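Local coordinates for protein putative acyl-CoA thioester hydrolase YbhC (Escherichia coli K-12, PDB 3GRH) that is a putative thioesterase of the outer membrane that belongs to the pectinesterase family yet neither binds pectin nor has pectinesterase activity, at residues A[70-81]-A[102-113]; A[92-100]-A[121-132]. All coordinates share one frame; numbering follows the deposited sequence.

Interaction 1: A[70-81]-A[102-113]; sequences TLPAQPDFVVGP and KRTNKRQYIAVM
Asp-76 grips the backbone of Tyr-109 with both its own N-H and its carboxylate. Asp-76 OD2 takes the Tyr-109 N-H on its anti lone pair at 2.9 Å, nearly straight (166°), while Tyr-109 O accepts from both Asp-76 N (2.9 Å) and Phe-77 N (3.2 Å). With CG beside its own backbone N, chi1 -67° carries the Tyr-109 ring to Pro-72, whose CD lies over one face in a CH-pi contact, 3.9 Å from the centroid. A water accepts from Tyr-109 OH and Thr-70 N. With an alanine at Tyr-109, Pro-72 would probably lose its aromatic platform and the water one of its donors. From here strands 77-79 and 108-112 pair in parallel through Ala-111 N to Phe-77 O, Val-79 N to Ala-111 O and Met-113 N to Val-79 O, forming the first two strands of one sheet of the family's right-handed parallel beta-helix. The Phe-77 ring meets Gln-108 OE1 edge-on (CE2 to OE1 3.6 Å), and Lys-102 CE approaches its CZ at 3.7 Å. Farther out, Lys-102 NZ bonds Gln-108 OE1 at 3.0 Å; Gln-108 NE2 bonds Ala-99 O, fixing the amide from its other end.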
loop_
_atom_site.group_PDB
_atom_site.type_symbol
_atom_site.label_atom_id
_atom_site.label_comp_id
_atom_site.label_asym_id
_atom_site.label_seq_id
_atom_site.Cartn_x
_atom_site.Cartn_y
_atom_site.Cartn_z
ATOM N N THR A 70 12.003 14.644 7.956
ATOM C CA THR A 70 12.414 15.863 8.642
ATOM C C THR A 70 12.092 17.026 7.775
ATOM O O THR A 70 12.494 17.020 6.631
ATOM C CB THR A 70 13.942 15.945 8.796
ATOM O OG1 THR A 70 14.427 14.765 9.427
ATOM C CG2 THR A 70 14.341 17.188 9.611
ATOM N N LEU A 71 11.334 17.976 8.264
ATOM C CA LEU A 71 10.981 19.078 7.379
ATOM C C LEU A 71 11.960 20.221 7.510
ATOM O O LEU A 71 12.467 20.485 8.589
ATOM C CB LEU A 71 9.596 19.546 7.734
ATOM C CG LEU A 71 8.505 18.484 7.520
ATOM C CD1 LEU A 71 7.186 19.251 7.766
ATOM C CD2 LEU A 71 8.523 17.702 6.152
ATOM N N PRO A 72 12.203 20.917 6.400
ATOM C CA PRO A 72 13.201 21.960 6.307
ATOM C C PRO A 72 12.629 23.213 6.874
ATOM O O PRO A 72 11.410 23.348 6.982
ATOM C CB PRO A 72 13.356 22.088 4.780
ATOM C CG PRO A 72 11.974 21.895 4.287
ATOM C CD PRO A 72 11.474 20.744 5.130
ATOM N N ALA A 73 13.479 24.187 7.173
ATOM C CA ALA A 73 12.972 25.440 7.670
ATOM C C ALA A 73 12.243 26.192 6.580
ATOM O O ALA A 73 11.259 26.901 6.844
ATOM C CB ALA A 73 14.110 26.244 8.263
ATOM N N GLN A 74 12.672 25.967 5.331
ATOM C CA GLN A 74 12.043 26.543 4.157
ATOM C C GLN A 74 11.824 25.505 3.066
ATOM O O GLN A 74 12.748 24.817 2.668
ATOM C CB GLN A 74 12.888 27.690 3.570
ATOM C CG GLN A 74 12.663 29.006 4.303
ATOM C CD GLN A 74 11.327 29.634 3.922
ATOM O OE1 GLN A 74 11.017 29.823 2.734
ATOM N NE2 GLN A 74 10.513 29.928 4.926
ATOM N N PRO A 75 10.596 25.371 2.573
ATOM C CA PRO A 75 10.519 24.431 1.457
ATOM C C PRO A 75 11.058 24.951 0.135
ATOM O O PRO A 75 11.263 26.140 -0.041
ATOM C CB PRO A 75 9.030 24.185 1.323
ATOM C CG PRO A 75 8.399 25.419 1.926
ATOM C CD PRO A 75 9.294 25.917 2.971
ATOM N N ASP A 76 11.305 24.028 -0.788
ATOM C CA ASP A 76 11.765 24.385 -2.115
ATOM C C ASP A 76 10.640 24.936 -2.961
ATOM O O ASP A 76 10.885 25.845 -3.780
ATOM C CB ASP A 76 12.404 23.188 -2.810
ATOM C CG ASP A 76 13.665 22.726 -2.106
ATOM O OD1 ASP A 76 14.683 23.433 -2.226
ATOM O OD2 ASP A 76 13.676 21.682 -1.429
ATOM N N PHE A 77 9.461 24.361 -2.790
ATOM C CA PHE A 77 8.267 24.738 -3.526
ATOM C C PHE A 77 7.070 24.725 -2.602
ATOM O O PHE A 77 7.031 24.011 -1.605
ATOM C CB PHE A 77 8.011 23.745 -4.646
ATOM C CG PHE A 77 9.155 23.611 -5.585
ATOM C CD1 PHE A 77 9.333 24.556 -6.569
ATOM C CD2 PHE A 77 10.098 22.619 -5.431
ATOM C CE1 PHE A 77 10.434 24.501 -7.443
ATOM C CE2 PHE A 77 11.168 22.539 -6.295
ATOM C CZ PHE A 77 11.339 23.470 -7.295
ATOM N N VAL A 78 6.128 25.634 -2.915
ATOM C CA VAL A 78 4.883 25.727 -2.182
ATOM C C VAL A 78 3.681 25.698 -3.107
ATOM O O VAL A 78 3.571 26.574 -3.962
ATOM C CB VAL A 78 4.772 26.984 -1.351
ATOM C CG1 VAL A 78 3.493 26.907 -0.550
ATOM C CG2 VAL A 78 5.981 27.113 -0.401
ATOM N N VAL A 79 2.751 24.769 -2.879
ATOM C CA VAL A 79 1.563 24.639 -3.696
ATOM C C VAL A 79 0.427 25.193 -2.889
ATOM O O VAL A 79 0.283 24.894 -1.682
ATOM C CB VAL A 79 1.305 23.169 -4.062
ATOM C CG1 VAL A 79 0.073 23.078 -4.891
ATOM C CG2 VAL A 79 2.474 22.516 -4.799
ATOM N N GLY A 80 -0.404 26.025 -3.517
ATOM C CA GLY A 80 -1.449 26.678 -2.799
ATOM C C GLY A 80 -2.359 27.388 -3.745
ATOM O O GLY A 80 -2.170 27.342 -4.958
ATOM N N PRO A 81 -3.305 28.149 -3.188
ATOM C CA PRO A 81 -4.224 28.926 -4.005
ATOM C C PRO A 81 -3.488 30.054 -4.678
ATOM O O PRO A 81 -2.582 30.656 -4.093
ATOM C CB PRO A 81 -5.223 29.477 -3.000
ATOM C CG PRO A 81 -4.701 29.173 -1.649
ATOM C CD PRO A 81 -3.497 28.350 -1.739
ATOM N N LYS A 102 15.254 20.091 -12.219
ATOM C CA LYS A 102 16.560 20.503 -11.681
ATOM C C LYS A 102 17.660 19.450 -11.839
ATOM O O LYS A 102 18.839 19.772 -11.774
ATOM C CB LYS A 102 16.434 20.843 -10.210
ATOM C CG LYS A 102 15.660 22.094 -9.906
ATOM C CD LYS A 102 15.949 22.412 -8.486
ATOM C CE LYS A 102 15.014 23.418 -7.864
ATOM N NZ LYS A 102 15.293 23.370 -6.373
ATOM N N ARG A 103 17.258 18.188 -11.981
ATOM C CA ARG A 103 18.180 17.054 -12.158
ATOM C C ARG A 103 19.182 16.955 -11.059
ATOM O O ARG A 103 20.357 16.692 -11.295
ATOM C CB ARG A 103 18.873 17.078 -13.513
ATOM C CG ARG A 103 17.990 17.553 -14.592
ATOM C CD ARG A 103 16.956 16.571 -15.014
ATOM N NE ARG A 103 16.068 17.210 -15.995
ATOM C CZ ARG A 103 14.915 16.711 -16.432
ATOM N NH1 ARG A 103 14.488 15.527 -16.022
ATOM N NH2 ARG A 103 14.184 17.410 -17.306
ATOM N N THR A 104 18.705 17.136 -9.841
ATOM C CA THR A 104 19.587 17.128 -8.688
ATOM C C THR A 104 19.484 15.853 -7.853
ATOM O O THR A 104 18.444 15.219 -7.830
ATOM C CB THR A 104 19.286 18.296 -7.731
ATOM O OG1 THR A 104 20.266 18.309 -6.664
ATOM C CG2 THR A 104 17.895 18.251 -7.187
ATOM N N ASN A 105 20.581 15.522 -7.192
ATOM C CA ASN A 105 20.679 14.375 -6.252
ATOM C C ASN A 105 20.169 14.733 -4.860
ATOM O O ASN A 105 19.871 13.833 -4.015
ATOM C CB ASN A 105 22.154 13.936 -6.082
ATOM C CG ASN A 105 22.729 13.292 -7.305
ATOM O OD1 ASN A 105 22.009 12.755 -8.151
ATOM N ND2 ASN A 105 24.060 13.321 -7.404
ATOM N N LYS A 106 20.009 16.024 -4.609
ATOM C CA LYS A 106 19.561 16.481 -3.322
ATOM C C LYS A 106 18.068 16.339 -3.212
ATOM O O LYS A 106 17.321 16.543 -4.166
ATOM C CB LYS A 106 19.977 17.925 -3.071
ATOM C CG LYS A 106 21.333 18.020 -2.371
ATOM C CD LYS A 106 21.617 19.432 -1.770
ATOM C CE LYS A 106 20.367 20.069 -1.044
ATOM N NZ LYS A 106 20.365 19.666 0.435
ATOM N N ARG A 107 17.635 16.003 -2.002
ATOM C CA ARG A 107 16.198 15.912 -1.722
ATOM C C ARG A 107 15.509 17.266 -1.824
ATOM O O ARG A 107 16.063 18.311 -1.346
ATOM C CB ARG A 107 15.968 15.357 -0.308
ATOM C CG ARG A 107 14.594 15.288 0.059
ATOM C CD ARG A 107 14.326 14.524 1.354
ATOM N NE ARG A 107 14.632 13.127 1.188
ATOM C CZ ARG A 107 13.839 12.248 0.545
ATOM N NH1 ARG A 107 12.701 12.614 0.011
ATOM N NH2 ARG A 107 14.268 11.030 0.371
ATOM N N GLN A 108 14.321 17.291 -2.455
ATOM C CA GLN A 108 13.523 18.499 -2.574
ATOM C C GLN A 108 12.247 18.366 -1.861
ATOM O O GLN A 108 11.695 17.275 -1.837
ATOM C CB GLN A 108 13.260 18.829 -4.005
ATOM C CG GLN A 108 14.538 18.999 -4.672
ATOM C CD GLN A 108 14.386 19.387 -6.036
ATOM O OE1 GLN A 108 14.217 20.566 -6.330
ATOM N NE2 GLN A 108 14.505 18.425 -6.918
ATOM N N TYR A 109 11.822 19.460 -1.244
ATOM C CA TYR A 109 10.660 19.502 -0.391
ATOM C C TYR A 109 9.594 20.405 -0.976
ATOM O O TYR A 109 9.880 21.553 -1.299
ATOM C CB TYR A 109 11.062 20.049 0.968
ATOM C CG TYR A 109 11.981 19.137 1.725
ATOM C CD1 TYR A 109 11.475 18.236 2.607
ATOM C CD2 TYR A 109 13.360 19.254 1.588
ATOM C CE1 TYR A 109 12.301 17.402 3.293
ATOM C CE2 TYR A 109 14.213 18.410 2.324
ATOM C CZ TYR A 109 13.626 17.473 3.135
ATOM O OH TYR A 109 14.345 16.600 3.941
ATOM N N ILE A 110 8.383 19.857 -1.101
ATOM C CA ILE A 110 7.246 20.542 -1.665
ATOM C C ILE A 110 6.195 20.601 -0.594
ATOM O O ILE A 110 5.680 19.587 -0.151
ATOM C CB ILE A 110 6.685 19.821 -2.899
ATOM C CG1 ILE A 110 7.735 19.737 -3.963
ATOM C CG2 ILE A 110 5.426 20.595 -3.424
ATOM C CD1 ILE A 110 7.415 18.742 -5.130
ATOM N N ALA A 111 5.910 21.798 -0.122
ATOM C CA ALA A 111 4.838 22.019 0.885
ATOM C C ALA A 111 3.544 22.232 0.168
ATOM O O ALA A 111 3.542 22.917 -0.854
ATOM C CB ALA A 111 5.169 23.233 1.783
ATOM N N VAL A 112 2.458 21.675 0.685
ATOM C CA VAL A 112 1.138 21.852 0.085
ATOM C C VAL A 112 0.202 22.483 1.148
ATOM O O VAL A 112 0.022 21.965 2.236
ATOM C CB VAL A 112 0.544 20.527 -0.424
ATOM C CG1 VAL A 112 -0.756 20.893 -1.146
ATOM C CG2 VAL A 112 1.474 19.781 -1.382
ATOM N N MET A 113 -0.340 23.660 0.817
ATOM C CA MET A 113 -1.212 24.403 1.692
ATOM C C MET A 113 -2.574 23.743 1.743
ATOM O O MET A 113 -2.995 23.074 0.818
ATOM C CB MET A 113 -1.379 25.839 1.196
ATOM C CG MET A 113 -0.127 26.618 1.347
ATOM S SD MET A 113 -0.319 28.319 0.956
ATOM C CE MET A 113 -1.491 28.891 2.203
HETATM O O HOH W 1 13.118 14.128 5.241
HETATM O O HOH W 2 16.254 20.974 -1.145
#

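Interaction 2: A[92-100]-A[121-132]; sequences IQAAVDAAI and VYVPAAPGGITL
Ile-92 CG2 lies against both methyls of Val-121, 3.8 Å from Val-121 CG2, and touches Leu-132 CD1 at 4.1 Å on the other strand. The next residue, Gln-93, supplies the polar link. Its CG stands anti to the backbone N (chi1 -172°) and the chain then bends at chi2, which lays the amide against the backbone N-H and C=O of Tyr-122. Gln-93 OE1 takes the Tyr-122 N-H at 2.8 Å, almost straight at 171°, and NE2 returns a bond to Tyr-122 O at 2.9 Å, in the carbonyl plane and on a lone pair. NE2 also donates to Asp-97 OD1, which it meets from above the carboxylate plane, and OE1 is hydrogen-bonded to Tyr-167 OH as well; four bonds thus fix the rotation of this buried amide. Val-96 spreads its two methyls, CG2 toward Val-121 CG1 and CG1 over Tyr-122 O, Val-123 and Pro-124. Ala-99 is small enough for Ile-130 CD1 to come within 3.5 Å of its CB. Ile-100 ends the row, reaching tip to tip with Pro-124 (CG1 to CG 3.8 Å), while CD1 rests on Ala-126 CB at 3.7 Å. Helix 92-100 runs nearly along strand 121-123, at 16°, and roughly antiparallel to strand 130-132, covering the end of the beta-helix; strand 77-79 packs on it through Val-79 and Phe-77, and strand 196-198 pairs alongside strand 115-123, with Phe-196 against Val-121 and Val-123.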
loop_
_atom_site.group_PDB
_atom_site.type_symbol
_atom_site.label_atom_id
_atom_site.label_comp_id
_atom_site.label_asym_id
_atom_site.label_seq_id
_atom_site.Cartn_x
_atom_site.Cartn_y
_atom_site.Cartn_z
ATOM N N ILE A 92 -0.114 20.386 -7.965
ATOM C CA ILE A 92 0.959 19.629 -7.362
ATOM C C ILE A 92 1.869 19.075 -8.429
ATOM O O ILE A 92 3.123 19.127 -8.310
ATOM C CB ILE A 92 0.447 18.504 -6.473
ATOM C CG1 ILE A 92 -0.449 19.119 -5.351
ATOM C CG2 ILE A 92 1.589 17.684 -5.992
ATOM C CD1 ILE A 92 -1.132 18.148 -4.522
ATOM N N GLN A 93 1.284 18.684 -9.562
ATOM C CA GLN A 93 2.095 18.217 -10.675
ATOM C C GLN A 93 3.065 19.260 -11.155
ATOM O O GLN A 93 4.204 18.919 -11.460
ATOM C CB GLN A 93 1.265 17.726 -11.859
ATOM C CG GLN A 93 2.046 17.059 -12.937
ATOM C CD GLN A 93 2.559 15.732 -12.513
ATOM O OE1 GLN A 93 1.764 14.859 -12.297
ATOM N NE2 GLN A 93 3.849 15.557 -12.476
ATOM N N ALA A 94 2.669 20.530 -11.195
ATOM C CA ALA A 94 3.570 21.582 -11.629
ATOM C C ALA A 94 4.770 21.741 -10.721
ATOM O O ALA A 94 5.897 22.054 -11.195
ATOM C CB ALA A 94 2.779 22.872 -11.763
ATOM N N ALA A 95 4.555 21.618 -9.410
ATOM C CA ALA A 95 5.640 21.710 -8.465
ATOM C C ALA A 95 6.540 20.506 -8.578
ATOM O O ALA A 95 7.714 20.624 -8.436
ATOM C CB ALA A 95 5.097 21.807 -7.001
ATOM N N VAL A 96 5.981 19.314 -8.702
ATOM C CA VAL A 96 6.796 18.100 -8.933
ATOM C C VAL A 96 7.655 18.245 -10.152
ATOM O O VAL A 96 8.813 17.959 -10.119
ATOM C CB VAL A 96 5.925 16.837 -9.046
ATOM C CG1 VAL A 96 6.713 15.629 -9.578
ATOM C CG2 VAL A 96 5.254 16.517 -7.700
ATOM N N ASP A 97 7.073 18.704 -11.279
ATOM C CA ASP A 97 7.836 18.977 -12.462
ATOM C C ASP A 97 8.946 19.965 -12.231
ATOM O O ASP A 97 10.037 19.709 -12.691
ATOM C CB ASP A 97 6.917 19.465 -13.566
ATOM C CG ASP A 97 5.945 18.427 -14.081
ATOM O OD1 ASP A 97 5.989 17.265 -13.667
ATOM O OD2 ASP A 97 5.090 18.763 -14.979
ATOM N N ALA A 98 8.703 21.030 -11.458
ATOM C CA ALA A 98 9.736 21.996 -11.230
ATOM C C ALA A 98 10.874 21.408 -10.416
ATOM O O ALA A 98 12.016 21.858 -10.558
ATOM C CB ALA A 98 9.194 23.245 -10.510
ATOM N N ALA A 99 10.549 20.464 -9.543
ATOM C CA ALA A 99 11.567 19.780 -8.768
ATOM C C ALA A 99 12.396 18.865 -9.655
ATOM O O ALA A 99 13.632 18.811 -9.586
ATOM C CB ALA A 99 10.914 18.961 -7.633
ATOM N N ILE A 100 11.726 18.111 -10.492
ATOM C CA ILE A 100 12.381 17.112 -11.347
ATOM C C ILE A 100 13.308 17.735 -12.384
ATOM O O ILE A 100 14.410 17.232 -12.581
ATOM C CB ILE A 100 11.365 16.225 -12.054
ATOM C CG1 ILE A 100 10.580 15.418 -11.061
ATOM C CG2 ILE A 100 12.094 15.275 -13.075
ATOM C CD1 ILE A 100 11.364 14.417 -10.287
ATOM N N VAL A 121 -1.212 13.077 -9.753
ATOM C CA VAL A 121 0.154 13.552 -9.423
ATOM C C VAL A 121 0.999 12.341 -9.779
ATOM O O VAL A 121 0.882 11.272 -9.173
ATOM C CB VAL A 121 0.306 13.852 -7.962
ATOM C CG1 VAL A 121 1.751 14.208 -7.638
ATOM C CG2 VAL A 121 -0.618 14.976 -7.515
ATOM N N TYR A 122 1.863 12.513 -10.752
ATOM C CA TYR A 122 2.805 11.466 -11.179
ATOM C C TYR A 122 4.201 11.948 -10.818
ATOM O O TYR A 122 4.634 13.052 -11.202
ATOM C CB TYR A 122 2.730 11.295 -12.656
ATOM C CG TYR A 122 1.526 10.573 -13.226
ATOM C CD1 TYR A 122 0.483 10.102 -12.413
ATOM C CD2 TYR A 122 1.395 10.468 -14.577
ATOM C CE1 TYR A 122 -0.623 9.503 -12.944
ATOM C CE2 TYR A 122 0.285 9.890 -15.094
ATOM C CZ TYR A 122 -0.668 9.380 -14.287
ATOM O OH TYR A 122 -1.799 8.744 -14.856
ATOM N N VAL A 123 4.897 11.138 -10.016
ATOM C CA VAL A 123 6.252 11.519 -9.539
ATOM C C VAL A 123 7.203 10.545 -10.194
ATOM O O VAL A 123 7.203 9.375 -9.879
ATOM C CB VAL A 123 6.411 11.440 -8.018
ATOM C CG1 VAL A 123 7.739 12.078 -7.571
ATOM C CG2 VAL A 123 5.282 12.233 -7.320
ATOM N N PRO A 124 8.017 11.003 -11.115
ATOM C CA PRO A 124 8.876 10.078 -11.861
ATOM C C PRO A 124 10.102 9.653 -11.131
ATOM O O PRO A 124 10.476 10.196 -10.088
ATOM C CB PRO A 124 9.219 10.909 -13.117
ATOM C CG PRO A 124 9.195 12.248 -12.633
ATOM C CD PRO A 124 8.068 12.351 -11.719
ATOM N N ALA A 125 10.672 8.569 -11.630
ATOM C CA ALA A 125 12.008 8.181 -11.197
ATOM C C ALA A 125 12.959 9.352 -11.483
ATOM O O ALA A 125 12.864 10.041 -12.506
ATOM C CB ALA A 125 12.430 6.905 -11.908
ATOM N N ALA A 126 13.847 9.600 -10.516
ATOM C CA ALA A 126 14.751 10.734 -10.576
ATOM C C ALA A 126 15.911 10.390 -9.686
ATOM O O ALA A 126 15.768 9.594 -8.807
ATOM C CB ALA A 126 14.060 11.946 -10.028
ATOM N N PRO A 127 17.038 11.030 -9.908
ATOM C CA PRO A 127 18.205 10.852 -9.057
ATOM C C PRO A 127 18.063 11.284 -7.619
ATOM O O PRO A 127 18.835 10.774 -6.751
ATOM C CB PRO A 127 19.234 11.749 -9.714
ATOM C CG PRO A 127 18.504 12.671 -10.602
ATOM C CD PRO A 127 17.335 11.893 -11.064
ATOM N N GLY A 128 17.215 12.270 -7.363
ATOM C CA GLY A 128 16.965 12.750 -6.034
ATOM C C GLY A 128 15.543 12.413 -5.548
ATOM O O GLY A 128 14.594 12.230 -6.376
ATOM N N GLY A 129 15.430 12.335 -4.222
ATOM C CA GLY A 129 14.137 12.126 -3.543
ATOM C C GLY A 129 13.255 13.363 -3.511
ATOM O O GLY A 129 13.702 14.469 -3.509
ATOM N N ILE A 130 11.955 13.132 -3.575
ATOM C CA ILE A 130 10.986 14.179 -3.415
ATOM C C ILE A 130 10.212 13.964 -2.125
ATOM O O ILE A 130 9.753 12.840 -1.878
ATOM C CB ILE A 130 9.979 14.155 -4.553
ATOM C CG1 ILE A 130 10.688 14.430 -5.863
ATOM C CG2 ILE A 130 8.899 15.261 -4.333
ATOM C CD1 ILE A 130 11.094 15.837 -6.009
ATOM N N THR A 131 10.099 15.025 -1.314
ATOM C CA THR A 131 9.213 15.024 -0.110
ATOM C C THR A 131 8.055 15.924 -0.352
ATOM O O THR A 131 8.225 17.069 -0.661
ATOM C CB THR A 131 9.961 15.446 1.127
ATOM O OG1 THR A 131 11.061 14.536 1.352
ATOM C CG2 THR A 131 9.040 15.441 2.348
ATOM N N LEU A 132 6.842 15.411 -0.231
ATOM C CA LEU A 132 5.621 16.208 -0.394
ATOM C C LEU A 132 4.862 16.154 0.921
ATOM O O LEU A 132 4.607 15.063 1.429
ATOM C CB LEU A 132 4.777 15.615 -1.522
ATOM C CG LEU A 132 3.497 16.306 -1.856
ATOM C CD1 LEU A 132 3.760 17.641 -2.519
ATOM C CD2 LEU A 132 2.667 15.405 -2.753
#

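Interactions 1 and 2 build adjoining parts of the first coils of the beta-helix, their centres about 10 Å apart. Their segments interleave along the chain: strand 77-79 leads into helix 92-100, which leads into strand 108-112. Strand 108-112 also pairs with strand 130-134, where Gln-108 O lies 2.8 Å from Thr-131 N and Ile-110 N lies 2.8 Å from Thr-131 O, both probable hydrogen bonds. Val-112 CG2 packs 3.3 Å from Leu-132 CD1, joining the apolar interiors. Strand 77-79 is the outermost of its sheet, so both contacts lie at that end of the beta-helix, away from the predicted nucleophile Asp-280 and from Arg-340, a substrate-binding residue by similarity.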